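Local coordinates for protein cellulase (Rhodothermus marinus, PDB 3B7M) that hydrolyses internal beta-1,4-glucosidic bonds of cellulose as a glycoside hydrolase family 12 endoglucanase, here in an engineered, thermostable form, at residues A[1-6]-A[36-41]; A[17-22]-A[60-65]; A[69-74]-A[187-192]; A[80-85]-A[209-214]; A[98-103]-A[111-116]. All coordinates share one frame; numbering follows the deposited sequence. Where two conformers were deposited one is given.

Contact 1. Residues A[1-6]-A[36-41]; sequences STVELC and VGLETG
Two backbone hydrogen bonds join the outermost strand 2-5 to the end of strand 32-37, a third continues the pairing past their ends, and together they mark the tight part of this contact. Val3 and Val36 form an antiparallel hydrogen-bonded pair: Val36 N gives a nearly straight bond to Val3 O (2.8 Å, 171° at the hydrogen), and Val3 N returns one to Val36 O at 3.0 Å. Thr2 and Gly37 follow as the non-hydrogen-bonded pair, their CA atoms 4.5 Å apart. One step on, Leu38 N reaches Ser1 O at 3.1 Å, almost along the C=O axis. On the buried side Val36 CG2, anti to its carbonyl carbon, meets Leu5 CD1 at 4.0 Å, both side chains being buried and touching strand 11-14. Ser1 and Thr2 lie on the solvent side. There Ser1 OG meets Leu38 CD1 at 3.3 Å, polar against apolar, Val3 CG1 stays 4.4 Å from Leu38 CD2, and a water accepts from Glu39 N while giving only a weak bond to Ser1 O. All three direct hydrogen bonds between the segments are thus main chain to main chain, which implies pairing independent of side-chain polarity; the Cys6-Cys33 disulfide follows the strand, and Glu4 bonds Thr46.

Contact 2. Residues A[17-22]-A[60-65]; sequences GRYTVS and PNIQFA
Two neighbouring strands of the larger sheet of the jelly-roll sandwich, 19-22 and 61-65, run antiparallel here, with a classic beta bulge at Arg18 and Tyr19 opposite Val14. Four backbone bonds satisfy the amides and carbonyls of two hydrogen-bonded pairs. Thr20 N gives to Gln63 O at 3.0 Å and Gln63 N returns to Thr20 O; Ser22 N gives to Asn61 O, and Asn61 N to Ser22 O. Beyond the regular pairing, a water donates to Arg18 O at 2.6 Å and accepts from Ala65 N. On the face of Thr20, Ser22, Asn61 and Gln63, waters complete the polar set. One donates to Thr20 O and Asn61 OD1 and accepts from Ser22 OG, which also bonds Thr11; another lies 2.6 Å from Thr20 OG1 and accepts from Gln63 NE2. Asn61 ND2 is used by Tyr59 O and Gln63 OE1 by Gln194. The other face carries Val21 and Ile62, Val21 CG2 lying 4.0 Å from Ile62 CG1; Tyr19 CB also packs on Ile62 CG1. At the bulge the guanidinium of Arg18 lies flat on Phe64, planes 25° apart. Its NH2 reaches Val213 O. Tyr19 OH is hydrogen-bonded to Val213 N and also to Arg18 NE, at 3.1 Å, exactly in the guanidinium plane.

Contact 3. Residues A[69-74]-A[187-192]; sequences PRRVQE and EWYLLS
Val72 N to Trp188 O, at 2.8 Å and nearly along the C=O axis, is the shortest bond across this contact, and Leu190 N to Arg70 O, at 2.9 Å, is its counterpart. Between them Arg71 and Tyr189 make a single backbone bridge, their CA atoms 4.1 Å apart. Arg71 NE gives to Glu187 O at 3.1 Å, close to the guanidinium plane and on a carbonyl lone pair. Its extended chain runs alongside the Tyr189 ring, and CG makes a CH-pi contact over the ring face, 3.9 Å from the centroid. Tyr189 OH then sits 3.1 Å above the centre of the guanidinium plane, where the angle is too poor for a hydrogen bond. Pro69 CB packs against Tyr189 CE2, and a water links Arg70 N to Leu190 O. Arg71 N gives to Glu74 OE1 and Glu74 N to Arg71 O, both spanning the 3-10 segment 72-74. In the family 12 beta-jelly-roll, 69-74 lies in the connection from strand 61-65 of one sheet to strand 78-85 of the other, joined by a single beta bridge to the start of strand 189-199.

Contact 4. Residues A[80-85]-A[209-214]; sequences TSWTLT and ADFSVT
Trp82 sets the CD1 corner of its indole against Phe211 CB at 4.1 Å, the two side chains crossing obliquely, with CD1 near the plane of the Phe211 ring at its edge. Both CG atoms are anti to their backbone N, at chi1 -170° and 178°. The same CD1 lies 3.3 Å from Ala209 O, while the indole NE1 bonds Ser208 OG. Opposite Trp82 the pairing slips: Ser81 pairs with Ser212 but Thr83 with Ala209, so strand 207-215 carries one extra residue, a beta bulge, and Asp210 there has a positive phi of 61°. On one side of the bulge Thr83 N gives to Ala209 O and Ala209 N to Thr83 O, both at 2.9 Å. On the other, Ser81 N gives to Ser212 O and Ser212 N to Ser81 O, each donor above the carbonyl plane it meets. Ser212 O is gripped twice, because Thr80 OG1, anti to its backbone N, also donates to it at 2.7 Å; Tyr96 OH is a second partner of that hydroxyl. These strands are adjacent in the six-strand sheet, where 165-170 flanks 78-85 on its other side. Trp82, Phe211 and Val213 pack onto strand 189-199 of the opposing sheet, and Phe211 meets Tyr19 edge-to-face.

Contact 5. Residues A[98-103]-A[111-116]; sequences IFFAAN and GDAELM
The beta hairpin of strands 91-101 and 112-122 closes toward its turn here, with the strand axes 4.7 Å apart and nearly antiparallel. Five backbone bonds hold it. Ile98 N gives to Leu115 O at 2.7 Å, and Leu115 N answers to Ile98 O in an almost straight bond (175° at the hydrogen). Phe100 N gives to Ala113 O and Ala113 N to Phe100 O, at 2.9 Å each, Ala113 N standing above the plane of the Phe100 carbonyl. Ala102 N ends the series on Gly111 O, nearly along the C=O axis. On the face of Phe99 and Glu114, the two side chains lie side by side and point the same way. The extended Glu114 chain, CG anti to the backbone N (chi1 179°), brings CD to 3.5 Å from Phe99 CE1, with ring and carboxylate planes 39° apart. Glu114 OE2 is also close to Asp97 OD2, a like-charge neighbour that would probably raise the proton affinity of one of them. On the other face, Phe100 directs its ring edge at Leu115 CB, which lies in plane, 3.9 Å from CE1. Strands 189-199 and 152-159 flank the hairpin within the large sheet, and helix 171-181 packs on the face of Ile98, Phe100 and Leu115.

Overall arrangement
From the N terminus, contact 1 closes the first loop, joining 1-6 to 36-41 in the smaller sheet. Contact 2 opens before that loop is closed and ends at 60-65, so the two cross; they also touch, with Val36 CG2 against Val21 CG1 between the sheets. Contact 3 then joins 69-74 to 187-192 and is crossed by contact 4, which runs from 80-85 to 209-214. The short hairpin of contact 5 falls within the spans of both. Contacts 2 and 5 lie in the larger sheet, and contact 3 ties a connecting loop to it, with Tyr189 and Leu191 bridging 3 to 5, while contact 4 faces contact 2 across the sandwich through Arg18, Tyr19 and Val213.

Contact 1. Residues A[1-6]-A[36-41]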
# COMPACT_ATOMS: atom_id res chain seq x y z
N SER A 1 2.26 -10.85 -22.49
CA SER A 1 2.62 -9.55 -23.11
C SER A 1 2.75 -8.43 -22.06
O SER A 1 2.32 -8.59 -20.91
CB SER A 1 1.62 -9.17 -24.20
OG SER A 1 0.37 -8.80 -23.65
N THR A 2 3.35 -7.31 -22.46
CA THR A 2 3.63 -6.19 -21.58
C THR A 2 3.19 -4.89 -22.25
O THR A 2 3.05 -4.84 -23.47
CB THR A 2 5.13 -6.08 -21.23
OG1 THR A 2 5.89 -6.09 -22.43
CG2 THR A 2 5.58 -7.24 -20.36
N VAL A 3 2.96 -3.86 -21.43
CA VAL A 3 2.63 -2.52 -21.96
C VAL A 3 3.20 -1.45 -21.03
O VAL A 3 3.34 -1.63 -19.83
CB VAL A 3 1.09 -2.28 -22.27
CG1 VAL A 3 0.26 -2.20 -20.98
CG2 VAL A 3 0.83 -1.02 -23.22
N GLU A 4 3.59 -0.33 -21.64
CA GLU A 4 4.11 0.78 -20.86
C GLU A 4 3.04 1.86 -20.72
O GLU A 4 2.49 2.32 -21.71
CB GLU A 4 5.38 1.37 -21.46
CG GLU A 4 6.05 2.40 -20.54
CD GLU A 4 7.38 2.92 -21.05
OE1 GLU A 4 7.44 3.50 -22.17
OE2 GLU A 4 8.37 2.77 -20.32
N LEU A 5 2.75 2.23 -19.48
CA LEU A 5 1.71 3.19 -19.14
C LEU A 5 2.37 4.47 -18.68
O LEU A 5 3.07 4.45 -17.67
CB LEU A 5 0.82 2.68 -17.99
CG LEU A 5 0.12 1.31 -18.09
CD1 LEU A 5 -0.72 1.08 -16.84
CD2 LEU A 5 -0.75 1.23 -19.33
N CYS A 6 2.13 5.57 -19.38
CA CYS A 6 2.80 6.83 -19.07
C CYS A 6 1.82 7.95 -18.70
O CYS A 6 2.23 9.06 -18.35
CB CYS A 6 3.69 7.28 -20.25
SG CYS A 6 5.15 6.21 -20.57
N VAL A 36 4.16 -2.86 -17.43
CA VAL A 36 3.30 -3.81 -16.74
C VAL A 36 3.23 -5.14 -17.50
O VAL A 36 2.96 -5.15 -18.71
CB VAL A 36 1.84 -3.26 -16.59
CG1 VAL A 36 1.00 -4.17 -15.71
CG2 VAL A 36 1.85 -1.84 -16.01
N GLY A 37 3.43 -6.24 -16.78
CA GLY A 37 3.16 -7.58 -17.30
C GLY A 37 1.70 -7.89 -17.07
O GLY A 37 1.25 -7.95 -15.93
N LEU A 38 0.96 -8.09 -18.16
CA LEU A 38 -0.49 -8.23 -18.13
C LEU A 38 -0.99 -9.55 -17.54
O LEU A 38 -2.13 -9.61 -17.07
CB LEU A 38 -1.08 -8.02 -19.52
CG LEU A 38 -0.91 -6.60 -20.08
CD1 LEU A 38 -1.08 -6.61 -21.59
CD2 LEU A 38 -1.91 -5.64 -19.42
N GLU A 39 -0.16 -10.59 -17.55
CA GLU A 39 -0.54 -11.87 -16.94
C GLU A 39 -0.27 -11.91 -15.44
O GLU A 39 -1.07 -12.43 -14.66
CB GLU A 39 0.18 -13.02 -17.65
CG GLU A 39 0.02 -14.40 -16.97
CD GLU A 39 -1.40 -14.97 -17.07
OE1 GLU A 39 -2.19 -14.52 -17.93
OE2 GLU A 39 -1.72 -15.88 -16.28
N THR A 40 0.86 -11.34 -15.02
CA THR A 40 1.29 -11.40 -13.63
C THR A 40 0.93 -10.15 -12.81
O THR A 40 0.77 -10.23 -11.58
CB THR A 40 2.80 -11.59 -13.57
OG1 THR A 40 3.41 -10.53 -14.31
CG2 THR A 40 3.19 -12.94 -14.18
N GLY A 41 0.84 -9.00 -13.48
CA GLY A 41 0.74 -7.72 -12.77
C GLY A 41 2.07 -7.14 -12.30
O GLY A 41 2.10 -6.07 -11.68
O HOH W 1 2.87 -10.80 -18.44

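Contact 2. Residues A[17-22]-A[60-65]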
# COMPACT_ATOMS: atom_id res chain seq x y z
N GLY A 17 -8.10 -10.72 -14.45
CA GLY A 17 -9.09 -9.81 -13.89
C GLY A 17 -9.02 -9.64 -12.37
O GLY A 17 -9.80 -8.88 -11.80
N ARG A 18 -8.10 -10.35 -11.72
CA ARG A 18 -8.05 -10.34 -10.27
C ARG A 18 -7.53 -9.03 -9.67
O ARG A 18 -8.00 -8.60 -8.63
CB ARG A 18 -7.25 -11.53 -9.73
CG ARG A 18 -7.49 -11.78 -8.26
CD ARG A 18 -6.67 -12.96 -7.76
NE ARG A 18 -6.64 -13.06 -6.30
CZ ARG A 18 -7.63 -13.52 -5.55
NH1 ARG A 18 -8.78 -13.90 -6.09
NH2 ARG A 18 -7.48 -13.57 -4.23
N TYR A 19 -6.57 -8.40 -10.34
CA TYR A 19 -5.92 -7.19 -9.81
C TYR A 19 -5.93 -6.07 -10.84
O TYR A 19 -6.14 -6.31 -12.02
CB TYR A 19 -4.47 -7.47 -9.39
CG TYR A 19 -4.28 -8.67 -8.50
CD1 TYR A 19 -4.88 -8.73 -7.25
CD2 TYR A 19 -3.47 -9.75 -8.90
CE1 TYR A 19 -4.70 -9.84 -6.42
CE2 TYR A 19 -3.29 -10.87 -8.07
CZ TYR A 19 -3.91 -10.90 -6.83
OH TYR A 19 -3.77 -12.00 -6.00
N THR A 20 -5.71 -4.85 -10.36
CA THR A 20 -5.55 -3.70 -11.24
C THR A 20 -4.22 -3.04 -10.93
O THR A 20 -3.82 -2.95 -9.76
CB THR A 20 -6.72 -2.70 -11.08
OG1 THR A 20 -6.81 -2.28 -9.72
CG2 THR A 20 -8.05 -3.34 -11.50
N VAL A 21 -3.52 -2.60 -11.97
CA VAL A 21 -2.25 -1.91 -11.81
C VAL A 21 -2.45 -0.48 -12.27
O VAL A 21 -2.95 -0.25 -13.37
CB VAL A 21 -1.13 -2.61 -12.61
CG1 VAL A 21 0.15 -1.80 -12.57
CG2 VAL A 21 -0.88 -4.01 -12.05
N SER A 22 -2.07 0.47 -11.42
CA SER A 22 -2.29 1.89 -11.71
C SER A 22 -1.04 2.73 -11.59
O SER A 22 -0.22 2.54 -10.68
CB SER A 22 -3.36 2.47 -10.77
OG SER A 22 -4.53 1.68 -10.79
N PRO A 60 2.37 4.39 -7.63
CA PRO A 60 2.00 3.35 -8.60
C PRO A 60 1.83 2.06 -7.82
O PRO A 60 2.62 1.80 -6.91
CB PRO A 60 3.23 3.27 -9.52
CG PRO A 60 4.38 3.78 -8.65
CD PRO A 60 3.76 4.87 -7.84
N ASN A 61 0.80 1.28 -8.13
CA ASN A 61 0.43 0.19 -7.25
C ASN A 61 -0.31 -0.94 -7.94
O ASN A 61 -0.85 -0.76 -9.02
CB ASN A 61 -0.40 0.72 -6.06
CG ASN A 61 -1.78 1.16 -6.47
OD1 ASN A 61 -2.72 0.38 -6.41
ND2 ASN A 61 -1.92 2.41 -6.91
N ILE A 62 -0.32 -2.10 -7.30
CA ILE A 62 -1.20 -3.18 -7.71
C ILE A 62 -2.25 -3.38 -6.61
O ILE A 62 -1.91 -3.38 -5.42
CB ILE A 62 -0.43 -4.49 -8.03
CG1 ILE A 62 -1.39 -5.61 -8.46
CG2 ILE A 62 0.50 -4.88 -6.88
CD1 ILE A 62 -0.70 -6.78 -9.20
N GLN A 63 -3.51 -3.52 -7.01
CA GLN A 63 -4.63 -3.49 -6.06
C GLN A 63 -5.51 -4.72 -6.21
O GLN A 63 -5.78 -5.15 -7.33
CB GLN A 63 -5.49 -2.24 -6.31
CG GLN A 63 -6.72 -2.17 -5.43
CD GLN A 63 -7.70 -1.07 -5.82
OE1 GLN A 63 -7.76 -0.03 -5.17
NE2 GLN A 63 -8.49 -1.32 -6.86
N PHE A 64 -5.94 -5.28 -5.07
CA PHE A 64 -7.01 -6.27 -5.02
C PHE A 64 -8.21 -5.59 -4.37
O PHE A 64 -8.13 -5.18 -3.20
CB PHE A 64 -6.58 -7.52 -4.21
CG PHE A 64 -7.68 -8.55 -4.03
CD1 PHE A 64 -8.23 -9.21 -5.13
CD2 PHE A 64 -8.15 -8.87 -2.75
CE1 PHE A 64 -9.24 -10.17 -4.95
CE2 PHE A 64 -9.17 -9.83 -2.56
CZ PHE A 64 -9.72 -10.47 -3.67
N ALA A 65 -9.29 -5.43 -5.13
CA ALA A 65 -10.54 -4.90 -4.60
C ALA A 65 -11.32 -6.09 -4.07
O ALA A 65 -11.43 -7.10 -4.76
CB ALA A 65 -11.32 -4.17 -5.67
O HOH W 2 -9.12 -6.37 -8.06
O HOH W 3 -4.31 -0.04 -8.87
O HOH W 4 -8.64 -3.50 -8.32

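Contact 3. Residues A[69-74]-A[187-192]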
# COMPACT_ATOMS: atom_id res chain seq x y z
N PRO A 69 -18.72 -7.27 -0.20
CA PRO A 69 -18.48 -6.48 1.02
C PRO A 69 -18.20 -7.36 2.22
O PRO A 69 -18.88 -8.36 2.41
CB PRO A 69 -19.82 -5.76 1.23
CG PRO A 69 -20.42 -5.65 -0.14
CD PRO A 69 -20.01 -6.92 -0.84
N ARG A 70 -17.18 -7.02 3.01
CA ARG A 70 -16.86 -7.84 4.17
C ARG A 70 -16.36 -7.02 5.34
O ARG A 70 -15.40 -6.25 5.22
CB ARG A 70 -15.88 -8.97 3.80
CG ARG A 70 -16.15 -10.28 4.55
CD ARG A 70 -15.95 -11.52 3.66
NE ARG A 70 -17.06 -11.71 2.71
CZ ARG A 70 -17.26 -12.81 1.97
NH1 ARG A 70 -16.44 -13.86 2.06
NH2 ARG A 70 -18.29 -12.87 1.14
N ARG A 71 -17.05 -7.18 6.47
CA ARG A 71 -16.71 -6.49 7.71
C ARG A 71 -15.45 -7.10 8.33
O ARG A 71 -15.21 -8.30 8.20
CB ARG A 71 -17.87 -6.54 8.70
CG ARG A 71 -19.04 -5.66 8.31
CD ARG A 71 -20.09 -5.62 9.39
NE ARG A 71 -20.87 -4.39 9.32
CZ ARG A 71 -22.15 -4.32 8.97
NH1 ARG A 71 -22.82 -5.42 8.66
NH2 ARG A 71 -22.77 -3.15 8.93
N VAL A 72 -14.67 -6.27 9.02
CA VAL A 72 -13.43 -6.72 9.66
C VAL A 72 -13.73 -7.91 10.58
O VAL A 72 -13.02 -8.91 10.55
CB VAL A 72 -12.72 -5.57 10.40
CG1 VAL A 72 -11.60 -6.10 11.28
CG2 VAL A 72 -12.18 -4.56 9.39
N GLN A 73 -14.81 -7.80 11.35
CA GLN A 73 -15.23 -8.87 12.25
C GLN A 73 -15.62 -10.18 11.55
O GLN A 73 -15.72 -11.21 12.19
CB GLN A 73 -16.38 -8.39 13.15
CG GLN A 73 -17.71 -8.15 12.42
CD GLN A 73 -18.72 -7.40 13.28
OE1 GLN A 73 -19.90 -7.34 12.94
NE2 GLN A 73 -18.26 -6.81 14.39
N GLU A 74 -15.84 -10.13 10.24
CA GLU A 74 -16.22 -11.32 9.48
C GLU A 74 -15.04 -12.06 8.87
O GLU A 74 -15.20 -13.16 8.35
CB GLU A 74 -17.17 -10.96 8.35
CG GLU A 74 -18.57 -10.57 8.76
CD GLU A 74 -19.44 -10.37 7.53
OE1 GLU A 74 -19.17 -9.42 6.75
OE2 GLU A 74 -20.38 -11.18 7.33
N GLU A 187 -16.78 -3.39 12.92
CA GLU A 187 -17.91 -3.28 11.99
C GLU A 187 -17.55 -2.61 10.66
O GLU A 187 -18.37 -2.61 9.74
CB GLU A 187 -19.06 -2.48 12.61
CG GLU A 187 -19.51 -2.98 13.97
CD GLU A 187 -18.79 -2.28 15.10
OE1 GLU A 187 -18.25 -1.17 14.88
OE2 GLU A 187 -18.78 -2.84 16.22
N TRP A 188 -16.37 -2.00 10.57
CA TRP A 188 -15.96 -1.39 9.32
C TRP A 188 -15.69 -2.44 8.26
O TRP A 188 -15.32 -3.57 8.58
CB TRP A 188 -14.74 -0.48 9.51
CG TRP A 188 -15.05 0.75 10.33
CD1 TRP A 188 -16.27 1.14 10.80
CD2 TRP A 188 -14.12 1.75 10.75
NE1 TRP A 188 -16.15 2.32 11.50
CE2 TRP A 188 -14.84 2.72 11.48
CE3 TRP A 188 -12.73 1.92 10.58
CZ2 TRP A 188 -14.24 3.84 12.05
CZ3 TRP A 188 -12.13 3.03 11.15
CH2 TRP A 188 -12.88 3.99 11.87
N TYR A 189 -15.89 -2.07 7.00
CA TYR A 189 -15.65 -2.96 5.89
C TYR A 189 -14.21 -2.80 5.40
O TYR A 189 -13.69 -1.69 5.35
CB TYR A 189 -16.60 -2.63 4.73
CG TYR A 189 -18.05 -2.90 5.02
CD1 TYR A 189 -18.82 -1.99 5.76
CD2 TYR A 189 -18.66 -4.06 4.58
CE1 TYR A 189 -20.15 -2.22 6.04
CE2 TYR A 189 -20.00 -4.31 4.85
CZ TYR A 189 -20.74 -3.38 5.58
OH TYR A 189 -22.07 -3.63 5.86
N LEU A 190 -13.59 -3.93 5.05
CA LEU A 190 -12.32 -3.95 4.33
C LEU A 190 -12.61 -3.81 2.84
O LEU A 190 -13.22 -4.69 2.24
CB LEU A 190 -11.61 -5.28 4.61
CG LEU A 190 -10.33 -5.64 3.86
CD1 LEU A 190 -9.30 -4.55 3.93
CD2 LEU A 190 -9.75 -6.92 4.41
N LEU A 191 -12.15 -2.71 2.25
CA LEU A 191 -12.47 -2.39 0.86
C LEU A 191 -11.46 -2.90 -0.17
O LEU A 191 -11.82 -3.44 -1.23
CB LEU A 191 -12.65 -0.88 0.69
CG LEU A 191 -13.81 -0.19 1.42
CD1 LEU A 191 -13.86 1.26 1.01
CD2 LEU A 191 -15.15 -0.87 1.14
N SER A 192 -10.17 -2.69 0.12
CA SER A 192 -9.13 -3.07 -0.82
C SER A 192 -7.77 -3.24 -0.15
O SER A 192 -7.54 -2.72 0.96
CB SER A 192 -9.01 -2.02 -1.93
OG SER A 192 -8.79 -0.73 -1.38
O HOH W 5 -15.86 -4.98 1.32

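Contact 4. Residues A[80-85]-A[209-214]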
# COMPACT_ATOMS: atom_id res chain seq x y z
N THR A 80 -0.88 -12.34 2.17
CA THR A 80 -0.30 -11.71 1.01
C THR A 80 1.18 -12.07 0.81
O THR A 80 1.92 -12.26 1.78
CB THR A 80 -0.48 -10.18 1.07
OG1 THR A 80 -0.18 -9.61 -0.20
CG2 THR A 80 0.41 -9.56 2.15
N SER A 81 1.59 -12.17 -0.45
CA SER A 81 3.00 -12.28 -0.81
C SER A 81 3.40 -11.17 -1.79
O SER A 81 2.57 -10.68 -2.55
CB SER A 81 3.32 -13.66 -1.39
OG SER A 81 2.82 -14.68 -0.54
N TRP A 82 4.67 -10.78 -1.76
CA TRP A 82 5.17 -9.73 -2.62
C TRP A 82 6.69 -9.73 -2.64
O TRP A 82 7.33 -10.02 -1.63
CB TRP A 82 4.64 -8.37 -2.14
CG TRP A 82 4.89 -7.24 -3.08
CD1 TRP A 82 4.72 -7.25 -4.44
CD2 TRP A 82 5.33 -5.92 -2.74
NE1 TRP A 82 5.04 -6.02 -4.96
CE2 TRP A 82 5.43 -5.19 -3.94
CE3 TRP A 82 5.66 -5.28 -1.52
CZ2 TRP A 82 5.83 -3.84 -3.98
CZ3 TRP A 82 6.07 -3.95 -1.56
CH2 TRP A 82 6.15 -3.24 -2.78
N THR A 83 7.27 -9.42 -3.79
CA THR A 83 8.70 -9.20 -3.86
C THR A 83 8.97 -7.87 -4.55
O THR A 83 8.48 -7.62 -5.63
CB THR A 83 9.44 -10.33 -4.61
OG1 THR A 83 9.06 -11.58 -4.04
CG2 THR A 83 10.96 -10.17 -4.50
N LEU A 84 9.78 -7.04 -3.90
CA LEU A 84 10.18 -5.78 -4.49
C LEU A 84 11.67 -5.80 -4.79
O LEU A 84 12.43 -6.60 -4.20
CB LEU A 84 9.84 -4.61 -3.58
CG LEU A 84 10.59 -4.57 -2.25
CD1 LEU A 84 11.41 -3.29 -2.14
CD2 LEU A 84 9.65 -4.79 -1.07
N THR A 85 12.07 -4.95 -5.73
CA THR A 85 13.46 -4.77 -6.08
C THR A 85 13.77 -3.31 -5.80
O THR A 85 13.28 -2.42 -6.49
CB THR A 85 13.73 -5.12 -7.57
OG1 THR A 85 13.20 -6.42 -7.86
CG2 THR A 85 15.24 -5.10 -7.87
N ALA A 209 6.87 -7.41 -8.00
CA ALA A 209 6.67 -8.75 -8.57
C ALA A 209 5.99 -9.70 -7.62
O ALA A 209 6.01 -9.51 -6.40
CB ALA A 209 8.01 -9.36 -9.03
N ASP A 210 5.39 -10.73 -8.20
CA ASP A 210 4.88 -11.90 -7.47
C ASP A 210 3.80 -11.54 -6.45
O ASP A 210 3.76 -12.12 -5.38
CB ASP A 210 6.01 -12.64 -6.73
CG ASP A 210 7.09 -13.18 -7.65
OD1 ASP A 210 6.81 -13.49 -8.83
OD2 ASP A 210 8.25 -13.29 -7.18
N PHE A 211 2.95 -10.58 -6.78
CA PHE A 211 1.93 -10.16 -5.84
C PHE A 211 0.79 -11.16 -5.77
O PHE A 211 0.34 -11.69 -6.79
CB PHE A 211 1.40 -8.79 -6.22
CG PHE A 211 0.31 -8.27 -5.33
CD1 PHE A 211 0.60 -7.77 -4.06
CD2 PHE A 211 -1.01 -8.22 -5.80
CE1 PHE A 211 -0.42 -7.25 -3.24
CE2 PHE A 211 -2.04 -7.70 -4.99
CZ PHE A 211 -1.73 -7.19 -3.72
N SER A 212 0.34 -11.41 -4.54
CA SER A 212 -0.76 -12.31 -4.27
C SER A 212 -1.51 -11.84 -3.02
O SER A 212 -0.87 -11.42 -2.05
CB SER A 212 -0.18 -13.70 -4.03
OG SER A 212 -1.21 -14.62 -3.76
N VAL A 213 -2.84 -11.88 -3.04
CA VAL A 213 -3.64 -11.63 -1.82
C VAL A 213 -4.79 -12.63 -1.68
O VAL A 213 -5.52 -12.89 -2.62
CB VAL A 213 -4.25 -10.19 -1.74
CG1 VAL A 213 -4.82 -9.92 -0.34
CG2 VAL A 213 -3.21 -9.16 -2.01
N THR A 214 -4.93 -13.18 -0.48
CA THR A 214 -6.00 -14.11 -0.16
C THR A 214 -6.85 -13.51 0.93
O THR A 214 -6.34 -13.12 1.97
CB THR A 214 -5.43 -15.46 0.31
OG1 THR A 214 -4.76 -16.09 -0.78
CG2 THR A 214 -6.55 -16.38 0.79

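Contact 5. Residues A[98-103]-A[111-116]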
# COMPACT_ATOMS: atom_id res chain seq x y z
N ILE A 98 -4.02 -0.42 2.92
CA ILE A 98 -5.27 -1.14 3.10
C ILE A 98 -6.37 -0.17 3.55
O ILE A 98 -6.18 0.59 4.52
CB ILE A 98 -5.13 -2.29 4.13
CG1 ILE A 98 -3.87 -3.14 3.81
CG2 ILE A 98 -6.37 -3.15 4.12
CD1 ILE A 98 -3.56 -4.24 4.82
N PHE A 99 -7.50 -0.17 2.84
CA PHE A 99 -8.56 0.80 3.13
C PHE A 99 -9.81 0.21 3.77
O PHE A 99 -10.31 -0.84 3.34
CB PHE A 99 -8.92 1.59 1.88
CG PHE A 99 -7.88 2.58 1.48
CD1 PHE A 99 -7.80 3.83 2.11
CD2 PHE A 99 -6.95 2.27 0.49
CE1 PHE A 99 -6.82 4.75 1.75
CE2 PHE A 99 -5.96 3.19 0.12
CZ PHE A 99 -5.90 4.43 0.75
N PHE A 100 -10.30 0.89 4.81
CA PHE A 100 -11.49 0.50 5.56
C PHE A 100 -12.48 1.64 5.54
O PHE A 100 -12.09 2.81 5.63
CB PHE A 100 -11.16 0.19 7.01
CG PHE A 100 -10.11 -0.86 7.19
CD1 PHE A 100 -8.76 -0.53 7.14
CD2 PHE A 100 -10.46 -2.18 7.40
CE1 PHE A 100 -7.78 -1.51 7.31
CE2 PHE A 100 -9.48 -3.16 7.56
CZ PHE A 100 -8.14 -2.81 7.52
N ALA A 101 -13.77 1.30 5.46
CA ALA A 101 -14.83 2.30 5.56
C ALA A 101 -16.03 1.75 6.32
O ALA A 101 -16.37 0.56 6.21
CB ALA A 101 -15.24 2.76 4.17
N ALA A 102 -16.66 2.62 7.10
CA ALA A 102 -17.89 2.27 7.78
C ALA A 102 -18.99 1.98 6.76
O ALA A 102 -19.79 1.06 6.92
CB ALA A 102 -18.32 3.38 8.73
N ASN A 103 -19.00 2.77 5.69
CA ASN A 103 -20.10 2.75 4.74
C ASN A 103 -19.58 2.60 3.32
O ASN A 103 -19.08 3.58 2.75
CB ASN A 103 -20.89 4.06 4.86
CG ASN A 103 -22.31 3.97 4.27
OD1 ASN A 103 -22.68 2.99 3.63
ND2 ASN A 103 -23.10 5.02 4.50
N GLY A 111 -14.91 7.86 9.95
CA GLY A 111 -15.39 6.48 9.81
C GLY A 111 -14.73 5.78 8.65
O GLY A 111 -15.29 4.86 8.05
N ASP A 112 -13.51 6.22 8.35
CA ASP A 112 -12.69 5.74 7.26
C ASP A 112 -11.26 5.64 7.78
O ASP A 112 -10.82 6.47 8.59
CB ASP A 112 -12.72 6.76 6.14
CG ASP A 112 -12.07 6.27 4.88
OD1 ASP A 112 -12.19 5.07 4.56
OD2 ASP A 112 -11.45 7.09 4.18
N ALA A 113 -10.54 4.60 7.35
CA ALA A 113 -9.16 4.41 7.78
C ALA A 113 -8.27 3.84 6.68
O ALA A 113 -8.73 3.17 5.74
CB ALA A 113 -9.10 3.54 9.03
N GLU A 114 -6.99 4.12 6.83
CA GLU A 114 -5.97 3.70 5.91
C GLU A 114 -4.90 3.03 6.76
O GLU A 114 -4.37 3.66 7.68
CB GLU A 114 -5.41 4.94 5.21
CG GLU A 114 -4.30 4.68 4.22
CD GLU A 114 -3.92 5.92 3.38
OE1 GLU A 114 -4.54 7.01 3.53
OE2 GLU A 114 -2.99 5.79 2.56
N LEU A 115 -4.62 1.77 6.48
CA LEU A 115 -3.57 1.03 7.18
C LEU A 115 -2.42 0.72 6.22
O LEU A 115 -2.61 0.04 5.21
CB LEU A 115 -4.11 -0.26 7.79
CG LEU A 115 -3.28 -0.98 8.87
CD1 LEU A 115 -4.19 -1.70 9.85
CD2 LEU A 115 -2.29 -1.95 8.26
N MET A 116 -1.25 1.23 6.57
CA MET A 116 -0.03 1.06 5.77
C MET A 116 0.97 0.12 6.44
O MET A 116 1.10 0.09 7.66
CB MET A 116 0.65 2.41 5.52
CG MET A 116 -0.25 3.49 4.91
SD MET A 116 0.73 4.80 4.14
CE MET A 116 1.16 3.99 2.59